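Local structure of ribonucleoside-diphosphate reductase (Pseudomonas aeruginosa, 5IM3) at residues Arg816-Pro821 / Arg839-Leu844. The protein probably catalyses the reduction of ribonucleoside diphosphates to the corresponding 2'-deoxyribonucleotides, supplying precursors for DNA synthesis, and binds dATP as an allosteric enzyme. Numbering follows the deposited sequence.
Sequences RGLWDP and RIPQDL
Leu844 lies over one face of the Arg816 guanidinium, its CD2 4.2 Å above the plane and offset toward the rim, while the carboxylate of Asp843 comes in at the edge. The two charged groups meet tip to tip with their planes only 13° apart, and NH2 of Arg816 forms a salt bridge to OD2 of Asp843. CG of Pro841 lies near the same plane, 3.8 Å from NE of Arg816. The second flat pair is Arg839 with Asp820, again tip to tip and 23° from coplanar. Here NH2 of Arg839 gives a 2.8 Å bond to the syn lone pair of Asp820 OD2, the acceptor tilted out of the guanidinium plane; weak bonds from NH1 and NH2 to OD1 complete the salt bridge. A bend at chi3 (62°) places NE of Arg839 for this approach. In the barrel domain of the reductase large chain, the contact ties the loop between helices 807-815 and 821-829 to the start of helix 842-847. Gly817, with positive phi, ends the first of these helices in a Schellman motif; Asp820 N-caps the second through OD1, which accepts a bond from Met823 N, and Pro841 occupies the N-cap position of the third. Between the two salt bridges Leu818 points toward residues 839-844: CD1 packs against Pro841 CD at 3.7 Å and lies 3.3 Å from the carbonyl O of Arg839, while CD2 approaches Arg839 NH2 obliquely at 3.7 Å. Arg839 also packs against Val822 and Met823, and against Asp47 of the second subunit.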
ATOM      1  N   ARG A 816       0.495 -48.745  -4.089  1.00 81.47           N
ATOM      2  CA  ARG A 816      -0.864 -48.402  -3.694  1.00 82.42           C
ATOM      3  C   ARG A 816      -1.872 -48.593  -4.820  1.00 82.92           C
ATOM      4  O   ARG A 816      -3.078 -48.492  -4.571  1.00 83.15           O
ATOM      5  CB  ARG A 816      -0.921 -46.949  -3.216  1.00 81.50           C
ATOM      6  CG  ARG A 816       0.039 -46.610  -2.086  1.00 81.27           C
ATOM      7  CD  ARG A 816      -0.380 -47.255  -0.776  1.00 85.67           C
ATOM      8  NE  ARG A 816       0.299 -46.645   0.364  1.00 84.83           N
ATOM      9  CZ  ARG A 816       1.543 -46.930   0.734  1.00 87.28           C
ATOM     10  NH1 ARG A 816       2.255 -47.818   0.053  1.00 88.25           N
ATOM     11  NH2 ARG A 816       2.080 -46.320   1.783  1.00 86.78           N
ATOM     12  N   GLY A 817      -1.417 -48.870  -6.040  1.00 80.90           N
ATOM     13  CA  GLY A 817      -2.311 -48.889  -7.180  1.00 80.48           C
ATOM     14  C   GLY A 817      -2.814 -47.526  -7.589  1.00 80.25           C
ATOM     15  O   GLY A 817      -3.876 -47.428  -8.211  1.00 80.30           O
ATOM     16  N   LEU A 818      -2.074 -46.463  -7.260  1.00 82.79           N
ATOM     17  CA  LEU A 818      -2.496 -45.089  -7.503  1.00 81.79           C
ATOM     18  C   LEU A 818      -1.698 -44.417  -8.618  1.00 78.85           C
ATOM     19  O   LEU A 818      -1.663 -43.184  -8.690  1.00 76.26           O
ATOM     20  CB  LEU A 818      -2.380 -44.265  -6.217  1.00 80.91           C
ATOM     21  CG  LEU A 818      -3.265 -44.667  -5.033  1.00 84.47           C
ATOM     22  CD1 LEU A 818      -2.855 -43.892  -3.784  1.00 83.31           C
ATOM     23  CD2 LEU A 818      -4.735 -44.435  -5.345  1.00 85.33           C
ATOM     24  N   TRP A 819      -1.054 -45.194  -9.486  1.00 76.23           N
ATOM     25  CA  TRP A 819      -0.304 -44.651 -10.615  1.00 74.65           C
ATOM     26  C   TRP A 819      -1.117 -44.876 -11.885  1.00 77.18           C
ATOM     27  O   TRP A 819      -1.212 -46.005 -12.380  1.00 78.97           O
ATOM     28  CB  TRP A 819       1.077 -45.295 -10.716  1.00 75.11           C
ATOM     29  CG  TRP A 819       1.943 -44.688 -11.787  1.00 73.65           C
ATOM     30  CD1 TRP A 819       2.432 -45.315 -12.896  1.00 73.63           C
ATOM     31  CD2 TRP A 819       2.412 -43.332 -11.855  1.00 69.52           C
ATOM     32  NE1 TRP A 819       3.181 -44.439 -13.645  1.00 71.33           N
ATOM     33  CE2 TRP A 819       3.183 -43.216 -13.029  1.00 69.60           C
ATOM     34  CE3 TRP A 819       2.258 -42.209 -11.035  1.00 68.04           C
ATOM     35  CZ2 TRP A 819       3.799 -42.022 -13.403  1.00 66.99           C
ATOM     36  CZ3 TRP A 819       2.873 -41.022 -11.411  1.00 66.46           C
ATOM     37  CH2 TRP A 819       3.632 -40.940 -12.584  1.00 64.42           C
ATOM     38  N   ASP A 820      -1.700 -43.803 -12.407  1.00 79.12           N
ATOM     39  CA  ASP A 820      -2.576 -43.879 -13.568  1.00 78.58           C
ATOM     40  C   ASP A 820      -2.606 -42.507 -14.228  1.00 75.22           C
ATOM     41  O   ASP A 820      -2.065 -41.535 -13.680  1.00 72.95           O
ATOM     42  CB  ASP A 820      -3.991 -44.339 -13.173  1.00 80.75           C
ATOM     43  CG  ASP A 820      -4.487 -43.688 -11.899  1.00 80.51           C
ATOM     44  OD1 ASP A 820      -4.331 -42.459 -11.752  1.00 78.50           O
ATOM     45  OD2 ASP A 820      -5.037 -44.412 -11.044  1.00 83.66           O
ATOM     46  N   PRO A 821      -3.207 -42.395 -15.416  1.00 71.61           N
ATOM     47  CA  PRO A 821      -3.215 -41.095 -16.110  1.00 70.65           C
ATOM     48  C   PRO A 821      -3.770 -39.937 -15.293  1.00 69.83           C
ATOM     49  O   PRO A 821      -3.206 -38.837 -15.356  1.00 70.17           O
ATOM     50  CB  PRO A 821      -4.073 -41.382 -17.347  1.00 73.34           C
ATOM     51  CG  PRO A 821      -3.812 -42.812 -17.639  1.00 75.67           C
ATOM     52  CD  PRO A 821      -3.653 -43.487 -16.301  1.00 74.99           C
ATOM     53  N   ARG A 839      -6.613 -38.701  -3.201  1.00 79.00           N
ATOM     54  CA  ARG A 839      -6.405 -40.135  -3.365  1.00 79.96           C
ATOM     55  C   ARG A 839      -5.116 -40.636  -2.725  1.00 78.49           C
ATOM     56  O   ARG A 839      -5.013 -41.832  -2.434  1.00 81.45           O
ATOM     57  CB  ARG A 839      -6.417 -40.493  -4.848  1.00 81.55           C
ATOM     58  CG  ARG A 839      -7.805 -40.439  -5.471  1.00 85.35           C
ATOM     59  CD  ARG A 839      -7.720 -40.557  -6.975  1.00 85.04           C
ATOM     60  NE  ARG A 839      -7.131 -41.831  -7.380  1.00 85.98           N
ATOM     61  CZ  ARG A 839      -6.271 -41.985  -8.383  1.00 84.91           C
ATOM     62  NH1 ARG A 839      -5.868 -40.942  -9.100  1.00 81.61           N
ATOM     63  NH2 ARG A 839      -5.797 -43.192  -8.664  1.00 86.80           N
ATOM     64  N   ILE A 840      -4.140 -39.769  -2.497  1.00 74.56           N
ATOM     65  CA  ILE A 840      -2.871 -40.209  -1.912  1.00 72.41           C
ATOM     66  C   ILE A 840      -3.023 -40.267  -0.394  1.00 73.89           C
ATOM     67  O   ILE A 840      -3.451 -39.274   0.215  1.00 73.80           O
ATOM     68  CB  ILE A 840      -1.739 -39.274  -2.318  1.00 68.99           C
ATOM     69  CG1 ILE A 840      -1.296 -39.612  -3.745  1.00 66.74           C
ATOM     70  CG2 ILE A 840      -0.552 -39.381  -1.350  1.00 68.53           C
ATOM     71  CD1 ILE A 840      -0.011 -38.890  -4.182  1.00 63.93           C
ATOM     72  N   PRO A 841      -2.686 -41.384   0.249  1.00 77.12           N
ATOM     73  CA  PRO A 841      -2.823 -41.460   1.707  1.00 79.34           C
ATOM     74  C   PRO A 841      -1.843 -40.537   2.414  1.00 76.13           C
ATOM     75  O   PRO A 841      -0.847 -40.084   1.848  1.00 73.87           O
ATOM     76  CB  PRO A 841      -2.531 -42.932   2.019  1.00 81.41           C
ATOM     77  CG  PRO A 841      -1.708 -43.408   0.874  1.00 78.84           C
ATOM     78  CD  PRO A 841      -2.196 -42.650  -0.324  1.00 77.71           C
ATOM     79  N   GLN A 842      -2.145 -40.267   3.686  1.00 82.18           N
ATOM     80  CA  GLN A 842      -1.406 -39.248   4.422  1.00 81.17           C
ATOM     81  C   GLN A 842       0.049 -39.642   4.637  1.00 80.62           C
ATOM     82  O   GLN A 842       0.915 -38.764   4.733  1.00 78.67           O
ATOM     83  CB  GLN A 842      -2.086 -38.975   5.766  1.00 85.01           C
ATOM     84  CG  GLN A 842      -1.578 -37.725   6.477  1.00 84.93           C
ATOM     85  CD  GLN A 842      -1.848 -36.452   5.695  1.00 83.37           C
ATOM     86  OE1 GLN A 842      -2.883 -36.320   5.041  1.00 84.95           O
ATOM     87  NE2 GLN A 842      -0.913 -35.510   5.755  1.00 81.11           N
ATOM     88  N   ASP A 843       0.344 -40.942   4.713  1.00 83.45           N
ATOM     89  CA  ASP A 843       1.730 -41.366   4.897  1.00 83.96           C
ATOM     90  C   ASP A 843       2.592 -40.987   3.699  1.00 80.17           C
ATOM     91  O   ASP A 843       3.787 -40.706   3.859  1.00 75.28           O
ATOM     92  CB  ASP A 843       1.797 -42.873   5.138  1.00 88.47           C
ATOM     93  CG  ASP A 843       1.365 -43.675   3.928  1.00 92.37           C
ATOM     94  OD1 ASP A 843       0.321 -43.337   3.334  1.00 94.14           O
ATOM     95  OD2 ASP A 843       2.076 -44.639   3.570  1.00 93.07           O
ATOM     96  N   LEU A 844       2.013 -40.975   2.496  1.00 78.83           N
ATOM     97  CA  LEU A 844       2.758 -40.558   1.312  1.00 74.26           C
ATOM     98  C   LEU A 844       2.752 -39.047   1.135  1.00 68.76           C
ATOM     99  O   LEU A 844       3.709 -38.493   0.586  1.00 66.49           O
ATOM    100  CB  LEU A 844       2.189 -41.236   0.063  1.00 74.83           C
ATOM    101  CG  LEU A 844       2.895 -42.521  -0.381  1.00 76.16           C
ATOM    102  CD1 LEU A 844       3.134 -43.456   0.796  1.00 78.49           C
ATOM    103  CD2 LEU A 844       2.081 -43.227  -1.464  1.00 77.07           C
TER